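Local coordinates for nitrite oxidoreductase subunit B (Kuenenia stuttgartiensis, PDB 7B04), which probably relays electrons from nitrite oxidation in the catalytic subunit toward heme through one [3Fe-4S] and three [4Fe-4S] clusters, at residues E329-L339 against I368-D378; Y108-F117 against A290-T299. All blocks are in the same frame, centred on the assembly; numbering follows the deposited sequence.

How the interactions relate
Interaction 1 and interaction 2 are separate contacts: their centres lie about 30 Å apart, their nearest atoms about 8 Å, and no secondary-structure element is common to both. Interaction 1 is partly buried and peripheral, about 23 Å from the chain centre; there 329-339, a helix corner, lies on a sheet strand, with salt bridges at both ends of an apolar middle. Interaction 2 is about 14 Å from the centre and buried; loops and short elements of 108-117 and 290-299 meet through rings, aliphatic groups and a single backbone hydrogen bond, with no salt bridge between them. Only interaction 2 approaches a cluster, and both also touch subunit A.

Interaction 1 (E329-L339 against I368-D378); sequences EKFMVPSRELL and IHGKKFTMYND
The corner between helices 324-332 and 336-342 rests on the strand that leaves the type I' turn Ile368-Lys371 of a beta hairpin. Val333 fills the middle: its CG1 lies 3.5 Å from Phe373 CB, while CG2 turns to the turn residues Ile368 and His369. Pro334 O sits in the plane of the Phe373 ring, at its edge, 3.5 Å from CE1. Leu339 CD2 comes to the ring edge at CZ and packs 3.8 Å from Met375 CG. Over one face of the His369 imidazole hangs the Met332 methyl, a CH-pi contact with CE 3.8 Å from the ring centroid.

Charged pairs close both ends. Lys371 NZ forms a salt bridge with Glu329 OE2 at 2.7 Å. Arg336, extended from CG to NE with CG trans to the backbone N (chi1 174°), bonds through NE to Asp378 OD2 (2.9 Å, 167°) and through NH2 to OD1, modelled too close to be taken literally. Its guanidinium lies flat on Tyr376, planes 5° apart, a cation-pi stack. NH1 has a second salt bridge, to Glu359, and Asp378 OD1 also accepts from Gly360 N.

The ring on one face and the carboxylate at the edge together fix the guanidinium's rotation, and the flanking acids probably offset its charge.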
loop_
_atom_site.group_PDB
_atom_site.type_symbol
_atom_site.label_atom_id
_atom_site.label_comp_id
_atom_site.label_asym_id
_atom_site.label_seq_id
_atom_site.Cartn_x
_atom_site.Cartn_y
_atom_site.Cartn_z
ATOM N N GLU A 329 -17.257 25.029 4.313
ATOM C CA GLU A 329 -18.185 25.409 5.374
ATOM C C GLU A 329 -19.355 24.431 5.444
ATOM O O GLU A 329 -19.850 24.112 6.533
ATOM C CB GLU A 329 -18.661 26.848 5.151
ATOM C CG GLU A 329 -19.622 27.399 6.197
ATOM C CD GLU A 329 -21.058 27.399 5.728
ATOM O OE1 GLU A 329 -21.276 27.588 4.512
ATOM O OE2 GLU A 329 -21.966 27.221 6.570
ATOM N N LYS A 330 -19.829 23.969 4.286
ATOM C CA LYS A 330 -20.898 22.976 4.258
ATOM C C LYS A 330 -20.415 21.621 4.766
ATOM O O LYS A 330 -21.156 20.913 5.457
ATOM C CB LYS A 330 -21.458 22.848 2.842
ATOM C CG LYS A 330 -22.175 24.088 2.337
ATOM C CD LYS A 330 -22.868 23.822 1.012
ATOM C CE LYS A 330 -23.399 25.107 0.400
ATOM N NZ LYS A 330 -24.407 25.760 1.281
ATOM N N PHE A 331 -19.179 21.239 4.429
ATOM C CA PHE A 331 -18.703 19.897 4.757
ATOM C C PHE A 331 -18.367 19.735 6.236
ATOM O O PHE A 331 -18.726 18.718 6.841
ATOM C CB PHE A 331 -17.474 19.544 3.914
ATOM C CG PHE A 331 -16.687 18.386 4.463
ATOM C CD1 PHE A 331 -17.099 17.085 4.231
ATOM C CD2 PHE A 331 -15.548 18.598 5.227
ATOM C CE1 PHE A 331 -16.388 16.016 4.741
ATOM C CE2 PHE A 331 -14.836 17.533 5.743
ATOM C CZ PHE A 331 -15.257 16.239 5.499
ATOM N N MET A 332 -17.663 20.706 6.828
ATOM C CA MET A 332 -17.146 20.525 8.184
ATOM C C MET A 332 -18.262 20.311 9.194
ATOM O O MET A 332 -18.084 19.577 10.173
ATOM C CB MET A 332 -16.303 21.729 8.596
ATOM C CG MET A 332 -15.079 21.964 7.739
ATOM S SD MET A 332 -14.219 23.467 8.233
ATOM C CE MET A 332 -13.601 22.985 9.841
ATOM N N VAL A 333 -19.414 20.931 8.970
ATOM C CA VAL A 333 -20.616 20.670 9.754
ATOM C C VAL A 333 -21.690 20.261 8.757
ATOM O O VAL A 333 -22.423 21.122 8.249
ATOM C CB VAL A 333 -21.038 21.902 10.570
ATOM C CG1 VAL A 333 -22.080 21.525 11.602
ATOM C CG2 VAL A 333 -19.828 22.548 11.233
ATOM N N PRO A 334 -21.814 18.974 8.438
ATOM C CA PRO A 334 -22.702 18.579 7.341
ATOM C C PRO A 334 -24.158 18.836 7.680
ATOM O O PRO A 334 -24.613 18.572 8.796
ATOM C CB PRO A 334 -22.426 17.078 7.180
ATOM C CG PRO A 334 -21.120 16.842 7.867
ATOM C CD PRO A 334 -21.075 17.828 8.990
ATOM N N SER A 335 -24.890 19.356 6.698
ATOM C CA SER A 335 -26.334 19.417 6.811
ATOM C C SER A 335 -26.894 17.998 6.872
ATOM O O SER A 335 -26.205 17.013 6.591
ATOM C CB SER A 335 -26.936 20.206 5.649
ATOM O OG SER A 335 -26.848 19.480 4.437
ATOM N N ARG A 336 -28.169 17.897 7.244
ATOM C CA ARG A 336 -28.801 16.585 7.332
ATOM C C ARG A 336 -28.808 15.863 5.989
ATOM O O ARG A 336 -28.558 14.653 5.928
ATOM C CB ARG A 336 -30.224 16.719 7.864
ATOM C CG ARG A 336 -30.980 15.410 7.840
ATOM C CD ARG A 336 -32.313 15.522 8.537
ATOM N NE ARG A 336 -32.829 14.208 8.903
ATOM C CZ ARG A 336 -33.832 14.014 9.749
ATOM N NH1 ARG A 336 -34.430 15.051 10.317
ATOM N NH2 ARG A 336 -34.239 12.783 10.027
ATOM N N GLU A 337 -29.077 16.583 4.897
ATOM C CA GLU A 337 -29.182 15.908 3.608
ATOM C C GLU A 337 -27.823 15.574 3.005
ATOM O O GLU A 337 -27.703 14.567 2.299
ATOM C CB GLU A 337 -29.994 16.757 2.628
ATOM C CG GLU A 337 -30.777 15.923 1.624
ATOM C CD GLU A 337 -31.580 16.759 0.650
ATOM O OE1 GLU A 337 -31.252 17.950 0.469
ATOM O OE2 GLU A 337 -32.541 16.220 0.060
ATOM N N LEU A 338 -26.793 16.380 3.267
ATOM C CA LEU A 338 -25.474 16.059 2.730
ATOM C C LEU A 338 -24.886 14.825 3.403
ATOM O O LEU A 338 -24.314 13.960 2.730
ATOM C CB LEU A 338 -24.525 17.247 2.879
ATOM C CG LEU A 338 -23.092 16.926 2.447
ATOM C CD1 LEU A 338 -22.971 16.942 0.934
ATOM C CD2 LEU A 338 -22.101 17.885 3.078
ATOM N N LEU A 339 -25.024 14.719 4.728
ATOM C CA LEU A 339 -24.492 13.556 5.431
ATOM C C LEU A 339 -25.161 12.276 4.952
ATOM O O LEU A 339 -24.516 11.224 4.862
ATOM C CB LEU A 339 -24.672 13.724 6.939
ATOM C CG LEU A 339 -24.134 12.586 7.809
ATOM C CD1 LEU A 339 -22.633 12.434 7.622
ATOM C CD2 LEU A 339 -24.478 12.813 9.272
ATOM N N ILE A 368 -20.124 22.469 17.150
ATOM C CA ILE A 368 -18.790 22.185 16.622
ATOM C C ILE A 368 -18.457 23.212 15.546
ATOM O O ILE A 368 -19.318 23.599 14.750
ATOM C CB ILE A 368 -18.713 20.739 16.078
ATOM C CG1 ILE A 368 -17.266 20.306 15.834
ATOM C CG2 ILE A 368 -19.580 20.560 14.825
ATOM C CD1 ILE A 368 -16.614 19.677 17.049
ATOM N N HIS A 369 -17.206 23.677 15.550
ATOM C CA HIS A 369 -16.717 24.654 14.570
ATOM C C HIS A 369 -17.593 25.907 14.548
ATOM O O HIS A 369 -17.816 26.523 13.503
ATOM C CB HIS A 369 -16.605 24.031 13.178
ATOM C CG HIS A 369 -15.742 22.808 13.134
ATOM N ND1 HIS A 369 -16.257 21.541 12.970
ATOM C CD2 HIS A 369 -14.400 22.659 13.238
ATOM C CE1 HIS A 369 -15.269 20.663 12.970
ATOM N NE2 HIS A 369 -14.132 21.316 13.131
ATOM N N GLY A 370 -18.100 26.277 15.723
ATOM C CA GLY A 370 -18.865 27.488 15.943
ATOM C C GLY A 370 -20.332 27.444 15.571
ATOM O O GLY A 370 -21.013 28.470 15.706
ATOM N N LYS A 371 -20.852 26.312 15.097
ATOM C CA LYS A 371 -22.276 26.194 14.807
ATOM C C LYS A 371 -22.760 24.821 15.266
ATOM O O LYS A 371 -21.964 23.927 15.569
ATOM C CB LYS A 371 -22.608 26.514 13.340
ATOM C CG LYS A 371 -22.245 25.518 12.274
ATOM C CD LYS A 371 -22.644 26.142 10.940
ATOM C CE LYS A 371 -22.591 25.172 9.781
ATOM N NZ LYS A 371 -23.084 25.827 8.535
ATOM N N LYS A 372 -24.080 24.658 15.305
ATOM C CA LYS A 372 -24.706 23.472 15.878
ATOM C C LYS A 372 -24.913 22.368 14.846
ATOM O O LYS A 372 -25.432 22.611 13.752
ATOM C CB LYS A 372 -26.048 23.858 16.501
ATOM C CG LYS A 372 -26.985 22.698 16.781
ATOM C CD LYS A 372 -28.079 23.117 17.749
ATOM C CE LYS A 372 -29.361 22.338 17.521
ATOM N NZ LYS A 372 -29.791 21.627 18.756
ATOM N N PHE A 373 -24.478 21.159 15.203
ATOM C CA PHE A 373 -24.595 19.973 14.364
ATOM C C PHE A 373 -25.524 18.967 15.032
ATOM O O PHE A 373 -25.308 18.594 16.190
ATOM C CB PHE A 373 -23.224 19.337 14.117
ATOM C CG PHE A 373 -23.293 17.989 13.458
ATOM C CD1 PHE A 373 -23.492 17.879 12.092
ATOM C CD2 PHE A 373 -23.160 16.831 14.206
ATOM C CE1 PHE A 373 -23.556 16.639 11.485
ATOM C CE2 PHE A 373 -23.228 15.591 13.605
ATOM C CZ PHE A 373 -23.424 15.495 12.243
ATOM N N THR A 374 -26.551 18.528 14.304
ATOM C CA THR A 374 -27.436 17.461 14.742
ATOM C C THR A 374 -27.410 16.343 13.711
ATOM O O THR A 374 -27.353 16.589 12.503
ATOM C CB THR A 374 -28.880 17.940 14.953
ATOM O OG1 THR A 374 -29.498 18.190 13.685
ATOM C CG2 THR A 374 -28.915 19.198 15.796
ATOM N N MET A 375 -27.439 15.109 14.196
ATOM C CA MET A 375 -27.324 13.939 13.337
ATOM C C MET A 375 -28.473 12.984 13.617
ATOM O O MET A 375 -28.762 12.674 14.779
ATOM C CB MET A 375 -25.981 13.222 13.547
ATOM C CG MET A 375 -25.809 11.961 12.718
ATOM S SD MET A 375 -24.212 11.184 13.010
ATOM C CE MET A 375 -24.398 10.637 14.706
ATOM N N TYR A 376 -29.114 12.519 12.545
ATOM C CA TYR A 376 -30.251 11.612 12.599
ATOM C C TYR A 376 -29.865 10.327 11.877
ATOM O O TYR A 376 -29.016 10.336 10.981
ATOM C CB TYR A 376 -31.488 12.243 11.940
ATOM C CG TYR A 376 -31.804 13.650 12.410
ATOM C CD1 TYR A 376 -32.861 13.895 13.279
ATOM C CD2 TYR A 376 -31.047 14.734 11.984
ATOM C CE1 TYR A 376 -33.146 15.187 13.715
ATOM C CE2 TYR A 376 -31.326 16.017 12.415
ATOM C CZ TYR A 376 -32.375 16.240 13.279
ATOM O OH TYR A 376 -32.656 17.520 13.710
ATOM N N ASN A 377 -30.453 9.206 12.291
ATOM C CA ASN A 377 -30.154 7.930 11.633
ATOM C C ASN A 377 -31.100 7.723 10.448
ATOM O O ASN A 377 -31.982 6.855 10.444
ATOM C CB ASN A 377 -30.239 6.776 12.619
ATOM C CG ASN A 377 -29.891 5.438 11.965
ATOM O OD1 ASN A 377 -28.753 4.983 12.001
ATOM N ND2 ASN A 377 -30.879 4.815 11.350
ATOM N N ASP A 378 -30.905 8.545 9.421
ATOM C CA ASP A 378 -31.773 8.442 8.262
ATOM C C ASP A 378 -31.331 7.293 7.377
ATOM O O ASP A 378 -30.188 6.830 7.429
ATOM C CB ASP A 378 -31.781 9.716 7.428
ATOM C CG ASP A 378 -31.938 10.970 8.266
ATOM O OD1 ASP A 378 -32.762 10.994 9.196
ATOM O OD2 ASP A 378 -31.244 11.954 7.958
#

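Interaction 2 (Y108-F117 against A290-T299)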
loop_
_atom_site.group_PDB
_atom_site.type_symbol
_atom_site.label_atom_id
_atom_site.label_comp_id
_atom_site.label_asym_id
_atom_site.label_seq_id
_atom_site.Cartn_x
_atom_site.Cartn_y
_atom_site.Cartn_z
ATOM N N TYR A 108 -19.558 29.930 -10.046
ATOM C CA TYR A 108 -18.417 30.389 -9.265
ATOM C C TYR A 108 -18.074 31.853 -9.497
ATOM O O TYR A 108 -17.389 32.454 -8.663
ATOM C CB TYR A 108 -17.187 29.527 -9.579
ATOM C CG TYR A 108 -17.499 28.052 -9.657
ATOM C CD1 TYR A 108 -17.939 27.358 -8.540
ATOM C CD2 TYR A 108 -17.362 27.356 -10.850
ATOM C CE1 TYR A 108 -18.232 26.013 -8.604
ATOM C CE2 TYR A 108 -17.652 26.006 -10.926
ATOM C CZ TYR A 108 -18.086 25.339 -9.799
ATOM O OH TYR A 108 -18.377 23.996 -9.864
ATOM N N GLY A 109 -18.534 32.440 -10.595
ATOM C CA GLY A 109 -18.186 33.810 -10.911
ATOM C C GLY A 109 -17.755 33.932 -12.356
ATOM O O GLY A 109 -18.266 33.211 -13.219
ATOM N N THR A 110 -16.826 34.841 -12.642
ATOM C CA THR A 110 -16.292 34.988 -13.991
ATOM C C THR A 110 -14.778 35.109 -13.921
ATOM O O THR A 110 -14.254 36.001 -13.247
ATOM C CB THR A 110 -16.895 36.199 -14.705
ATOM O OG1 THR A 110 -18.324 36.132 -14.630
ATOM C CG2 THR A 110 -16.474 36.211 -16.167
ATOM N N TYR A 111 -14.085 34.211 -14.614
ATOM C CA TYR A 111 -12.630 34.209 -14.688
ATOM C C TYR A 111 -12.232 34.956 -15.955
ATOM O O TYR A 111 -12.594 34.541 -17.061
ATOM C CB TYR A 111 -12.109 32.769 -14.692
ATOM C CG TYR A 111 -10.618 32.575 -14.895
ATOM C CD1 TYR A 111 -9.701 32.942 -13.917
ATOM C CD2 TYR A 111 -10.133 31.977 -16.053
ATOM C CE1 TYR A 111 -8.340 32.743 -14.101
ATOM C CE2 TYR A 111 -8.779 31.775 -16.244
ATOM C CZ TYR A 111 -7.887 32.159 -15.267
ATOM O OH TYR A 111 -6.541 31.954 -15.462
ATOM N N GLU A 112 -11.485 36.047 -15.797
ATOM C CA GLU A 112 -11.110 36.895 -16.920
ATOM C C GLU A 112 -9.709 36.590 -17.427
ATOM O O GLU A 112 -9.168 37.356 -18.232
ATOM C CB GLU A 112 -11.216 38.374 -16.536
ATOM C CG GLU A 112 -12.472 38.749 -15.757
ATOM C CD GLU A 112 -13.683 38.976 -16.648
ATOM O OE1 GLU A 112 -13.562 38.817 -17.881
ATOM O OE2 GLU A 112 -14.756 39.324 -16.110
ATOM N N GLY A 113 -9.115 35.482 -16.982
ATOM C CA GLY A 113 -7.838 35.047 -17.502
ATOM C C GLY A 113 -7.993 34.198 -18.748
ATOM O O GLY A 113 -9.080 33.731 -19.086
ATOM N N ASP A 114 -6.874 33.997 -19.434
ATOM C CA ASP A 114 -6.868 33.278 -20.700
ATOM C C ASP A 114 -6.711 31.780 -20.479
ATOM O O ASP A 114 -5.892 31.338 -19.669
ATOM C CB ASP A 114 -5.740 33.784 -21.600
ATOM C CG ASP A 114 -5.878 35.251 -21.944
ATOM O OD1 ASP A 114 -7.004 35.784 -21.851
ATOM O OD2 ASP A 114 -4.857 35.871 -22.307
ATOM N N THR A 115 -7.519 31.006 -21.197
ATOM C CA THR A 115 -7.411 29.558 -21.193
ATOM C C THR A 115 -6.232 29.123 -22.062
ATOM O O THR A 115 -5.625 29.923 -22.779
ATOM C CB THR A 115 -8.703 28.917 -21.696
ATOM O OG1 THR A 115 -8.810 29.100 -23.114
ATOM C CG2 THR A 115 -9.905 29.554 -21.022
ATOM N N ILE A 116 -5.899 27.832 -21.979
ATOM C CA ILE A 116 -4.812 27.295 -22.794
ATOM C C ILE A 116 -5.089 27.505 -24.277
ATOM O O ILE A 116 -4.157 27.653 -25.077
ATOM C CB ILE A 116 -4.578 25.806 -22.467
ATOM C CG1 ILE A 116 -5.826 24.978 -22.782
ATOM C CG2 ILE A 116 -4.178 25.638 -21.011
ATOM C CD1 ILE A 116 -5.561 23.493 -22.885
ATOM N N PHE A 117 -6.365 27.525 -24.667
ATOM C CA PHE A 117 -6.713 27.815 -26.054
ATOM C C PHE A 117 -6.507 29.290 -26.374
ATOM O O PHE A 117 -5.961 29.633 -27.430
ATOM C CB PHE A 117 -8.157 27.396 -26.329
ATOM C CG PHE A 117 -8.489 26.015 -25.841
ATOM C CD1 PHE A 117 -8.104 24.899 -26.566
ATOM C CD2 PHE A 117 -9.184 25.832 -24.657
ATOM C CE1 PHE A 117 -8.407 23.625 -26.118
ATOM C CE2 PHE A 117 -9.490 24.563 -24.204
ATOM C CZ PHE A 117 -9.101 23.458 -24.936
ATOM N N ALA A 290 -18.623 20.232 -4.528
ATOM C CA ALA A 290 -17.626 19.559 -5.348
ATOM C C ALA A 290 -17.252 20.459 -6.519
ATOM O O ALA A 290 -18.132 20.961 -7.225
ATOM C CB ALA A 290 -18.153 18.211 -5.841
ATOM N N LEU A 291 -15.952 20.659 -6.722
ATOM C CA LEU A 291 -15.453 21.662 -7.649
ATOM C C LEU A 291 -14.450 21.057 -8.620
ATOM O O LEU A 291 -13.750 20.099 -8.279
ATOM C CB LEU A 291 -14.791 22.821 -6.890
ATOM C CG LEU A 291 -15.584 23.402 -5.719
ATOM C CD1 LEU A 291 -14.805 24.522 -5.066
ATOM C CD2 LEU A 291 -16.947 23.891 -6.177
ATOM N N PRO A 292 -14.354 21.601 -9.831
ATOM C CA PRO A 292 -13.480 21.006 -10.846
ATOM C C PRO A 292 -12.010 21.292 -10.576
ATOM O O PRO A 292 -11.643 22.248 -9.891
ATOM C CB PRO A 292 -13.939 21.681 -12.144
ATOM C CG PRO A 292 -14.472 22.998 -11.701
ATOM C CD PRO A 292 -15.105 22.756 -10.357
ATOM N N LEU A 293 -11.165 20.433 -11.143
ATOM C CA LEU A 293 -9.720 20.550 -11.001
ATOM C C LEU A 293 -9.170 21.509 -12.050
ATOM O O LEU A 293 -9.307 21.263 -13.254
ATOM C CB LEU A 293 -9.058 19.179 -11.134
ATOM C CG LEU A 293 -7.532 19.166 -11.067
ATOM C CD1 LEU A 293 -7.067 19.632 -9.699
ATOM C CD2 LEU A 293 -6.991 17.780 -11.379
ATOM N N TYR A 294 -8.529 22.584 -11.585
ATOM C CA TYR A 294 -7.930 23.623 -12.415
ATOM C C TYR A 294 -8.869 24.052 -13.541
ATOM O O TYR A 294 -8.588 23.784 -14.716
ATOM C CB TYR A 294 -6.597 23.148 -12.998
ATOM C CG TYR A 294 -5.485 22.966 -11.978
ATOM C CD1 TYR A 294 -4.927 24.056 -11.323
ATOM C CD2 TYR A 294 -4.985 21.703 -11.682
ATOM C CE1 TYR A 294 -3.912 23.897 -10.398
ATOM C CE2 TYR A 294 -3.969 21.532 -10.756
ATOM C CZ TYR A 294 -3.436 22.633 -10.118
ATOM O OH TYR A 294 -2.426 22.473 -9.197
ATOM N N PRO A 295 -9.975 24.738 -13.232
ATOM C CA PRO A 295 -10.808 25.290 -14.306
ATOM C C PRO A 295 -10.110 26.379 -15.085
ATOM O O PRO A 295 -10.607 26.771 -16.147
ATOM C CB PRO A 295 -12.036 25.830 -13.563
ATOM C CG PRO A 295 -11.527 26.145 -12.195
ATOM C CD PRO A 295 -10.465 25.119 -11.894
ATOM N N GLN A 296 -8.975 26.880 -14.592
ATOM C CA GLN A 296 -8.175 27.860 -15.326
ATOM C C GLN A 296 -7.842 27.387 -16.729
ATOM O O GLN A 296 -7.824 28.194 -17.669
ATOM C CB GLN A 296 -6.871 28.123 -14.578
ATOM C CG GLN A 296 -7.004 28.673 -13.176
ATOM C CD GLN A 296 -6.896 27.593 -12.118
ATOM O OE1 GLN A 296 -6.141 26.644 -12.273
ATOM N NE2 GLN A 296 -7.663 27.734 -11.034
ATOM N N PHE A 297 -7.596 26.085 -16.885
ATOM C CA PHE A 297 -7.201 25.537 -18.177
ATOM C C PHE A 297 -8.273 25.728 -19.246
ATOM O O PHE A 297 -7.944 25.901 -20.428
ATOM C CB PHE A 297 -6.837 24.066 -18.009
ATOM C CG PHE A 297 -5.641 23.842 -17.114
ATOM C CD1 PHE A 297 -4.703 24.845 -16.924
ATOM C CD2 PHE A 297 -5.461 22.636 -16.459
ATOM C CE1 PHE A 297 -3.608 24.646 -16.107
ATOM C CE2 PHE A 297 -4.365 22.428 -15.641
ATOM C CZ PHE A 297 -3.437 23.440 -15.464
ATOM N N GLY A 298 -9.546 25.700 -18.864
ATOM C CA GLY A 298 -10.611 25.954 -19.808
ATOM C C GLY A 298 -11.166 24.737 -20.511
ATOM O O GLY A 298 -11.757 24.876 -21.585
ATOM N N THR A 299 -10.961 23.540 -19.977
ATOM C CA THR A 299 -11.491 22.354 -20.633
ATOM C C THR A 299 -12.859 21.936 -20.108
ATOM O O THR A 299 -13.516 21.107 -20.745
ATOM C CB THR A 299 -10.513 21.185 -20.490
ATOM O OG1 THR A 299 -10.547 20.691 -19.146
ATOM C CG2 THR A 299 -9.099 21.624 -20.833
#
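Apolar packing joins Tyr108 to the short strand at Leu291 and Pro292. The phenol and the leucine run alongside one another, pointing opposite ways, with Leu291 CD2 3.5 Å from Tyr108 CE1, and Pro292 CD stands 3.5 Å from the hydroxyl OH of Tyr108. With chi1 at -43°, CG lies beside the backbone N of Tyr108, which sets the phenol against Leu291 and Pro292. Replacing Tyr108 by an alanine would probably open a gap beside Leu291 CD2 and Pro292 CD, taking away the phenol that packs against both. Further along, Tyr111 OH touches the aliphatic part of Gln296, 3.9 Å from CB; the amide NE2 makes a weak bond to Gln318 O. Ile116 CG2 rests 4.2 Å from Phe297 CD1.

The one hydrogen bond between the segments lies at the start of helix 116-123. Ile116 N donates to Phe297 O at 3.2 Å, nearly straight at 164°, although the donor is tilted 32° from the carbonyl plane. Within 108-117 itself, Thr115, the N-cap, accepts weakly from Phe117 N through OG1, which also takes Glu118 N.

Close backbone approach is seen at Gly298, where a CB would collide with Thr115 CB. Gly298 O lies in the plane of the Phe117 ring, at its edge, 3.5 Å from Phe117 CE2.

The side chain of Thr299 packs on Cys178, a ligand of a [4Fe-4S] cluster, with nearest side-chain atoms about 3 Å apart. One backbone bond and a glycine-dependent fit therefore tie the helix start to a loop bordering that cluster, while the remaining contact is mainly apolar.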